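Tegumental protein 20.8 kDa (Clonorchis sinensis, PDB 5X2D) probably binds calcium ions as a whole protein of the tegumental-allergen-like family, of which this chain is the dynein light chain-like domain. Local coordinates at residues N13-Q19 against N76-Q80; A30-Q34 against L83-Y88. One frame throughout, in Å; residues are numbered along the deposited sequence.

Interaction 1 (N13-Q19 against N76-Q80); sequences NMSLEDQ and NMSFQ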
ATOM      1  N   ASN A  13      14.031  -0.219   4.804  1.00 68.76           N
ATOM      2  CA  ASN A  13      14.693  -1.026   5.799  1.00 68.99           C
ATOM      3  C   ASN A  13      15.457  -2.075   5.031  1.00 71.70           C
ATOM      4  O   ASN A  13      14.921  -3.155   4.749  1.00 78.13           O
ATOM      5  CB  ASN A  13      13.666  -1.622   6.756  1.00 67.42           C
ATOM      6  CG  ASN A  13      14.288  -2.259   7.956  1.00 70.39           C
ATOM      7  OD1 ASN A  13      15.516  -2.357   8.065  1.00 75.31           O
ATOM      8  ND2 ASN A  13      13.442  -2.687   8.891  1.00 69.41           N
ATOM      9  N   MET A  14      16.738  -1.807   4.803  1.00 72.83           N
ATOM     10  CA  MET A  14      17.464  -2.543   3.790  1.00 70.96           C
ATOM     11  C   MET A  14      18.893  -2.011   3.637  1.00 78.33           C
ATOM     12  O   MET A  14      19.180  -0.846   3.957  1.00 78.85           O
ATOM     13  CB  MET A  14      16.678  -2.436   2.468  1.00 69.89           C
ATOM     14  CG  MET A  14      17.165  -3.287   1.318  1.00 73.14           C
ATOM     15  SD  MET A  14      15.965  -3.398  -0.044  1.00 80.47           S
ATOM     16  CE  MET A  14      14.432  -3.787   0.806  1.00 69.69           C
ATOM     17  N   SER A  15      19.784  -2.865   3.137  1.00 81.22           N
ATOM     18  CA  SER A  15      21.150  -2.456   2.815  1.00 84.65           C
ATOM     19  C   SER A  15      21.106  -1.721   1.497  1.00 77.86           C
ATOM     20  O   SER A  15      20.154  -1.895   0.742  1.00 76.74           O
ATOM     21  CB  SER A  15      22.100  -3.660   2.736  1.00 87.34           C
ATOM     22  OG  SER A  15      21.770  -4.528   1.659  1.00 86.88           O
ATOM     23  N   LEU A  16      22.109  -0.890   1.230  1.00 71.06           N
ATOM     24  CA  LEU A  16      22.188  -0.221  -0.070  1.00 84.36           C
ATOM     25  C   LEU A  16      22.369  -1.251  -1.153  1.00 94.62           C
ATOM     26  O   LEU A  16      21.883  -1.086  -2.271  1.00 92.93           O
ATOM     27  CB  LEU A  16      23.342   0.781  -0.149  1.00 83.88           C
ATOM     28  CG  LEU A  16      23.082   2.211   0.299  1.00 89.80           C
ATOM     29  CD1 LEU A  16      24.377   3.021   0.427  1.00 83.93           C
ATOM     30  CD2 LEU A  16      22.138   2.861  -0.706  1.00 90.93           C
ATOM     31  N   GLU A  17      23.092  -2.310  -0.814  1.00108.87           N
ATOM     32  CA  GLU A  17      23.366  -3.366  -1.767  1.00121.30           C
ATOM     33  C   GLU A  17      22.041  -3.939  -2.286  1.00118.36           C
ATOM     34  O   GLU A  17      21.828  -4.043  -3.494  1.00122.23           O
ATOM     35  CB  GLU A  17      24.239  -4.452  -1.121  1.00124.69           C
ATOM     36  CG  GLU A  17      24.645  -5.565  -2.064  1.00130.55           C
ATOM     37  CD  GLU A  17      25.609  -6.547  -1.430  1.00136.64           C
ATOM     38  OE1 GLU A  17      25.704  -6.582  -0.183  1.00144.06           O
ATOM     39  OE2 GLU A  17      26.293  -7.268  -2.187  1.00134.17           O
ATOM     40  N   ASP A  18      21.128  -4.239  -1.374  1.00100.41           N
ATOM     41  CA  ASP A  18      19.844  -4.784  -1.767  1.00 89.32           C
ATOM     42  C   ASP A  18      18.934  -3.735  -2.381  1.00 88.91           C
ATOM     43  O   ASP A  18      17.996  -4.061  -3.093  1.00100.28           O
ATOM     44  CB  ASP A  18      19.153  -5.429  -0.567  1.00 89.86           C
ATOM     45  CG  ASP A  18      19.899  -6.642  -0.046  1.00 89.76           C
ATOM     46  OD1 ASP A  18      20.572  -7.328  -0.853  1.00 86.48           O
ATOM     47  OD2 ASP A  18      19.836  -6.875   1.184  1.00 88.01           O
ATOM     48  N   GLN A  19      19.191  -2.472  -2.103  1.00 80.26           N
ATOM     49  CA  GLN A  19      18.393  -1.426  -2.712  1.00 83.91           C
ATOM     50  C   GLN A  19      18.798  -1.278  -4.160  1.00 89.04           C
ATOM     51  O   GLN A  19      17.963  -1.113  -5.056  1.00 93.42           O
ATOM     52  CB  GLN A  19      18.559  -0.093  -1.982  1.00 81.77           C
ATOM     53  CG  GLN A  19      17.649   0.054  -0.786  1.00 76.51           C
ATOM     54  CD  GLN A  19      17.983   1.291  -0.010  1.00 82.18           C
ATOM     55  OE1 GLN A  19      17.972   2.383  -0.572  1.00 84.07           O
ATOM     56  NE2 GLN A  19      18.313   1.136   1.281  1.00 80.09           N
ATOM     57  N   ASN A  76       9.607  -6.838   8.162  1.00 58.29           N
ATOM     58  CA  ASN A  76      10.650  -7.312   7.261  1.00 74.66           C
ATOM     59  C   ASN A  76      11.201  -6.223   6.361  1.00 79.38           C
ATOM     60  O   ASN A  76      10.886  -5.039   6.548  1.00 94.43           O
ATOM     61  CB  ASN A  76      10.165  -8.494   6.443  1.00 76.39           C
ATOM     62  CG  ASN A  76       9.871  -9.717   7.312  1.00 80.32           C
ATOM     63  OD1 ASN A  76      10.677 -10.104   8.179  1.00 74.84           O
ATOM     64  ND2 ASN A  76       8.716 -10.337   7.078  1.00 68.02           N
ATOM     65  N   MET A  77      12.095  -6.607   5.449  1.00 78.73           N
ATOM     66  CA  MET A  77      12.703  -5.632   4.554  1.00 73.86           C
ATOM     67  C   MET A  77      11.592  -4.893   3.858  1.00 72.14           C
ATOM     68  O   MET A  77      10.573  -5.492   3.541  1.00 64.62           O
ATOM     69  CB  MET A  77      13.618  -6.267   3.513  1.00 70.97           C
ATOM     70  CG  MET A  77      14.449  -7.407   3.974  1.00 72.44           C
ATOM     71  SD  MET A  77      15.948  -7.531   2.976  1.00 90.04           S
ATOM     72  CE  MET A  77      15.913  -9.315   2.700  1.00 71.02           C
ATOM     73  N   SER A  78      11.752  -3.582   3.733  1.00 57.36           N
ATOM     74  CA  SER A  78      10.844  -2.778   2.973  1.00 57.60           C
ATOM     75  C   SER A  78      11.593  -1.635   2.327  1.00 78.16           C
ATOM     76  O   SER A  78      12.430  -0.971   2.952  1.00 80.71           O
ATOM     77  CB  SER A  78       9.678  -2.301   3.838  1.00 57.84           C
ATOM     78  OG  SER A  78      10.079  -1.449   4.869  1.00 77.32           O
ATOM     79  N   PHE A  79      11.291  -1.414   1.057  1.00 70.76           N
ATOM     80  CA  PHE A  79      11.954  -0.385   0.281  1.00 70.77           C
ATOM     81  C   PHE A  79      10.877   0.420  -0.428  1.00 73.62           C
ATOM     82  O   PHE A  79       9.940  -0.164  -0.973  1.00 68.98           O
ATOM     83  CB  PHE A  79      12.916  -1.048  -0.703  1.00 66.60           C
ATOM     84  CG  PHE A  79      13.713  -0.101  -1.537  1.00 73.26           C
ATOM     85  CD1 PHE A  79      13.961   1.197  -1.109  1.00 78.95           C
ATOM     86  CD2 PHE A  79      14.262  -0.535  -2.742  1.00 71.66           C
ATOM     87  CE1 PHE A  79      14.735   2.059  -1.881  1.00 77.21           C
ATOM     88  CE2 PHE A  79      15.032   0.308  -3.517  1.00 67.54           C
ATOM     89  CZ  PHE A  79      15.281   1.613  -3.082  1.00 69.77           C
ATOM     90  N   GLN A  80      10.963   1.747  -0.404  1.00 72.66           N
ATOM     91  CA  GLN A  80       9.939   2.537  -1.089  1.00 77.05           C
ATOM     92  C   GLN A  80      10.584   3.672  -1.864  1.00 77.62           C
ATOM     93  O   GLN A  80      11.191   4.531  -1.263  1.00 79.21           O
ATOM     94  CB  GLN A  80       8.910   3.086  -0.091  1.00 74.51           C
ATOM     95  CG  GLN A  80       8.146   2.006   0.673  1.00 63.05           C
ATOM     96  CD  GLN A  80       7.030   2.561   1.531  1.00 64.29           C
ATOM     97  OE1 GLN A  80       6.704   3.734   1.457  1.00 85.88           O
ATOM     98  NE2 GLN A  80       6.488   1.732   2.404  1.00 77.23           N
TER
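A glutamine methylene sits squarely over an aromatic ring here: Q19 CG lies 3.6 Å from the centroid of the F79 ring and only 8° off its normal, a CH-pi contact made from the first turn of helix 16-29. M14 adds a Met-aromatic contact to the same ring, its SD 5.0 Å from the centroid in an oblique approach, while M14 CE packs at 3.5 Å from F79 CB and 3.8 Å from M77 CB. I22, further along the helix, also touches both M14 and F79. Beside this apolar patch the backbones pair. N13 and S78 form an antiparallel hydrogen-bonded pair with CA atoms 5.1 Å apart; N13 N donates to S78 O at 2.6 Å, whereas the return bond from S78 N to N13 O is weak at 3.4 Å. N13 O also receives a CA-H...O contact from M77 CA at 3.3 Å. The chain then leaves the sheet and enters the helix at S15, the N-cap residue, whose OG accepts from D18 N at 3.1 Å. A single residue, M14, thus separates the strand end N13 from the N-cap S15, and its side chain turns back on strand 78-83. Such a strand-to-helix junction, with the helix packed on the antiparallel sheet its strand has just left, belongs to the alpha+beta fold of dynein light chain-like domains.

Interaction 2 (A30-Q34 against L83-Y88); sequences APGAQ and LYNRAY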
ATOM      1  N   ALA A  30      10.465  -1.106 -15.896  1.00117.99           N
ATOM      2  CA  ALA A  30       9.341  -0.427 -15.234  1.00119.52           C
ATOM      3  C   ALA A  30       8.697   0.721 -16.042  1.00119.77           C
ATOM      4  O   ALA A  30       7.482   0.729 -16.225  1.00121.52           O
ATOM      5  CB  ALA A  30       9.765   0.068 -13.849  1.00120.43           C
ATOM      6  N   PRO A  31       9.493   1.703 -16.513  1.00121.42           N
ATOM      7  CA  PRO A  31       8.898   2.829 -17.256  1.00124.45           C
ATOM      8  C   PRO A  31       8.209   2.462 -18.578  1.00130.03           C
ATOM      9  O   PRO A  31       7.447   3.273 -19.120  1.00122.00           O
ATOM     10  CB  PRO A  31      10.102   3.733 -17.541  1.00122.20           C
ATOM     11  CG  PRO A  31      11.286   2.854 -17.418  1.00120.45           C
ATOM     12  CD  PRO A  31      10.943   1.887 -16.341  1.00117.67           C
ATOM     13  N   GLY A  32       8.478   1.269 -19.094  1.00142.90           N
ATOM     14  CA  GLY A  32       7.838   0.826 -20.316  1.00147.33           C
ATOM     15  C   GLY A  32       6.356   0.562 -20.148  1.00148.54           C
ATOM     16  O   GLY A  32       5.576   0.745 -21.084  1.00159.19           O
ATOM     17  N   ALA A  33       5.955   0.155 -18.950  1.00117.02           N
ATOM     18  CA  ALA A  33       4.586  -0.316 -18.757  1.00111.82           C
ATOM     19  C   ALA A  33       3.583   0.770 -18.310  1.00120.84           C
ATOM     20  O   ALA A  33       3.763   1.380 -17.244  1.00115.80           O
ATOM     21  CB  ALA A  33       4.582  -1.474 -17.768  1.00114.48           C
ATOM     22  N   GLN A  34       2.527   0.978 -19.131  1.00134.70           N
ATOM     23  CA  GLN A  34       1.442   1.981 -18.896  1.00117.91           C
ATOM     24  C   GLN A  34       0.054   1.386 -18.700  1.00108.69           C
ATOM     25  O   GLN A  34      -0.725   1.919 -17.911  1.00106.73           O
ATOM     26  CB  GLN A  34       1.238   3.056 -19.981  1.00113.44           C
ATOM     27  CG  GLN A  34       2.231   4.166 -20.278  1.00116.22           C
ATOM     28  CD  GLN A  34       2.581   5.005 -19.064  1.00118.32           C
ATOM     29  OE1 GLN A  34       2.879   6.193 -19.145  1.00134.40           O
ATOM     30  NE2 GLN A  34       2.851   4.306 -17.997  1.00124.54           N
ATOM     31  N   LEU A  83      10.353   6.349  -9.110  1.00 76.56           N
ATOM     32  CA  LEU A  83      11.106   6.345 -10.356  1.00 84.74           C
ATOM     33  C   LEU A  83      10.226   6.946 -11.464  1.00 95.56           C
ATOM     34  O   LEU A  83       9.192   6.361 -11.860  1.00 82.97           O
ATOM     35  CB  LEU A  83      11.565   4.930 -10.709  1.00 82.67           C
ATOM     36  CG  LEU A  83      12.322   4.695 -12.017  1.00 86.27           C
ATOM     37  CD1 LEU A  83      13.777   5.085 -11.853  1.00 89.78           C
ATOM     38  CD2 LEU A  83      12.205   3.227 -12.400  1.00 84.82           C
ATOM     39  N   TYR A  84      10.645   8.127 -11.928  1.00100.54           N
ATOM     40  CA  TYR A  84       9.914   8.898 -12.922  1.00 87.91           C
ATOM     41  C   TYR A  84       8.477   9.194 -12.470  1.00 93.19           C
ATOM     42  O   TYR A  84       7.505   8.986 -13.225  1.00100.89           O
ATOM     43  CB  TYR A  84       9.927   8.153 -14.253  1.00 91.13           C
ATOM     44  CG  TYR A  84      11.311   7.867 -14.803  1.00 95.25           C
ATOM     45  CD1 TYR A  84      12.338   8.789 -14.676  1.00 94.02           C
ATOM     46  CD2 TYR A  84      11.595   6.659 -15.433  1.00 99.94           C
ATOM     47  CE1 TYR A  84      13.610   8.529 -15.182  1.00 93.77           C
ATOM     48  CE2 TYR A  84      12.864   6.387 -15.937  1.00 98.58           C
ATOM     49  CZ  TYR A  84      13.863   7.324 -15.808  1.00 93.03           C
ATOM     50  OH  TYR A  84      15.119   7.054 -16.301  1.00 87.30           O
ATOM     51  N   ASN A  85       8.350   9.678 -11.236  1.00 95.87           N
ATOM     52  CA  ASN A  85       7.050   9.984 -10.628  1.00114.44           C
ATOM     53  C   ASN A  85       6.037   8.824 -10.658  1.00118.25           C
ATOM     54  O   ASN A  85       4.838   9.031 -10.880  1.00113.11           O
ATOM     55  CB  ASN A  85       6.434  11.221 -11.294  1.00126.22           C
ATOM     56  CG  ASN A  85       5.759  12.147 -10.293  1.00134.18           C
ATOM     57  OD1 ASN A  85       5.920  11.990  -9.082  1.00137.83           O
ATOM     58  ND2 ASN A  85       5.026  13.136 -10.796  1.00137.16           N
ATOM     59  N   ARG A  86       6.537   7.607 -10.436  1.00109.75           N
ATOM     60  CA  ARG A  86       5.696   6.448 -10.153  1.00101.34           C
ATOM     61  C   ARG A  86       6.330   5.691  -8.996  1.00108.70           C
ATOM     62  O   ARG A  86       7.471   5.240  -9.100  1.00110.76           O
ATOM     63  CB  ARG A  86       5.552   5.555 -11.383  1.00 94.08           C
ATOM     64  CG  ARG A  86       4.132   5.087 -11.612  1.00 94.93           C
ATOM     65  CD  ARG A  86       3.874   4.659 -13.056  1.00 93.36           C
ATOM     66  NE  ARG A  86       4.718   3.543 -13.487  1.00100.12           N
ATOM     67  CZ  ARG A  86       4.617   2.945 -14.675  1.00104.81           C
ATOM     68  NH1 ARG A  86       3.697   3.340 -15.548  1.00 99.87           N
ATOM     69  NH2 ARG A  86       5.430   1.942 -14.990  1.00108.28           N
ATOM     70  N   ALA A  87       5.608   5.572  -7.886  1.00106.73           N
ATOM     71  CA  ALA A  87       6.182   4.983  -6.673  1.00 94.07           C
ATOM     72  C   ALA A  87       6.124   3.473  -6.687  1.00 83.94           C
ATOM     73  O   ALA A  87       5.163   2.877  -7.184  1.00 77.26           O
ATOM     74  CB  ALA A  87       5.476   5.513  -5.425  1.00 89.45           C
ATOM     75  N   TYR A  88       7.150   2.869  -6.095  1.00 79.42           N
ATOM     76  CA  TYR A  88       7.259   1.428  -5.975  1.00 71.21           C
ATOM     77  C   TYR A  88       7.442   1.048  -4.515  1.00 79.19           C
ATOM     78  O   TYR A  88       8.372   1.515  -3.855  1.00 95.08           O
ATOM     79  CB  TYR A  88       8.421   0.903  -6.829  1.00 82.43           C
ATOM     80  CG  TYR A  88       8.213   1.150  -8.306  1.00 91.18           C
ATOM     81  CD1 TYR A  88       8.588   2.354  -8.889  1.00100.12           C
ATOM     82  CD2 TYR A  88       7.594   0.193  -9.114  1.00 91.81           C
ATOM     83  CE1 TYR A  88       8.381   2.590 -10.234  1.00103.48           C
ATOM     84  CE2 TYR A  88       7.381   0.423 -10.461  1.00101.47           C
ATOM     85  CZ  TYR A  88       7.777   1.625 -11.017  1.00110.69           C
ATOM     86  OH  TYR A  88       7.564   1.870 -12.362  1.00123.73           O
TER
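A30 CB forms the apolar centre, 4.2 Å from L83 CD2 and 3.8 Å from Y88 CZ, so the residue just after helix 16-29 packs on the beta hairpin of strands 78-83 and 87-92. The hairpin assignment follows from the paired backbone bonds L83 N to R86 O (3.1 Å) and R86 N to L83 O (3.3 Å), with Y84 and N85 between them, both with left-handed helical phi/psi. Outward, P31 CB meets the edge of the Y84 ring, 3.9 Å from CD2. The opposing loop is itself a type I turn from A30 to A33, closed by A33 N to A30 O at 3.2 Å; the carbonyl of A33, the last residue of this turn, faces the R86 guanidinium. Y88 OH accepts weak bonds from R86 NE (3.5 Å) and NH2 (3.4 Å), while L39 of helix 36-54 touches the arginine side chain. At the polar edge the guanidinium grips one carbonyl with two nitrogens: A33 O accepts from R86 NH1 at 2.6 Å and from R86 NH2 at 2.9 Å.

From the N terminus, strand 7-13 runs into helix 16-29 through the first segment of interaction 1, and the chain leaves that helix through the first segment of interaction 2. Helix 36-54 and strands 58-63 and 66-69 follow before residues 76-80 return to close interaction 1, across 56 intervening residues; residues 83-88 then close interaction 2 across 48. Because the segments alternate, the two closures cross rather than nest. Their centres are about 19 Å apart, on opposite sides of the chain's centre. Interaction 1 joins the helix start to the beginning of strand 78-83; interaction 2 joins the loop after the helix to the hairpin turn and the start of strand 87-92. The segments touch where Q80 CB packs 4.1 Å from Y88 O.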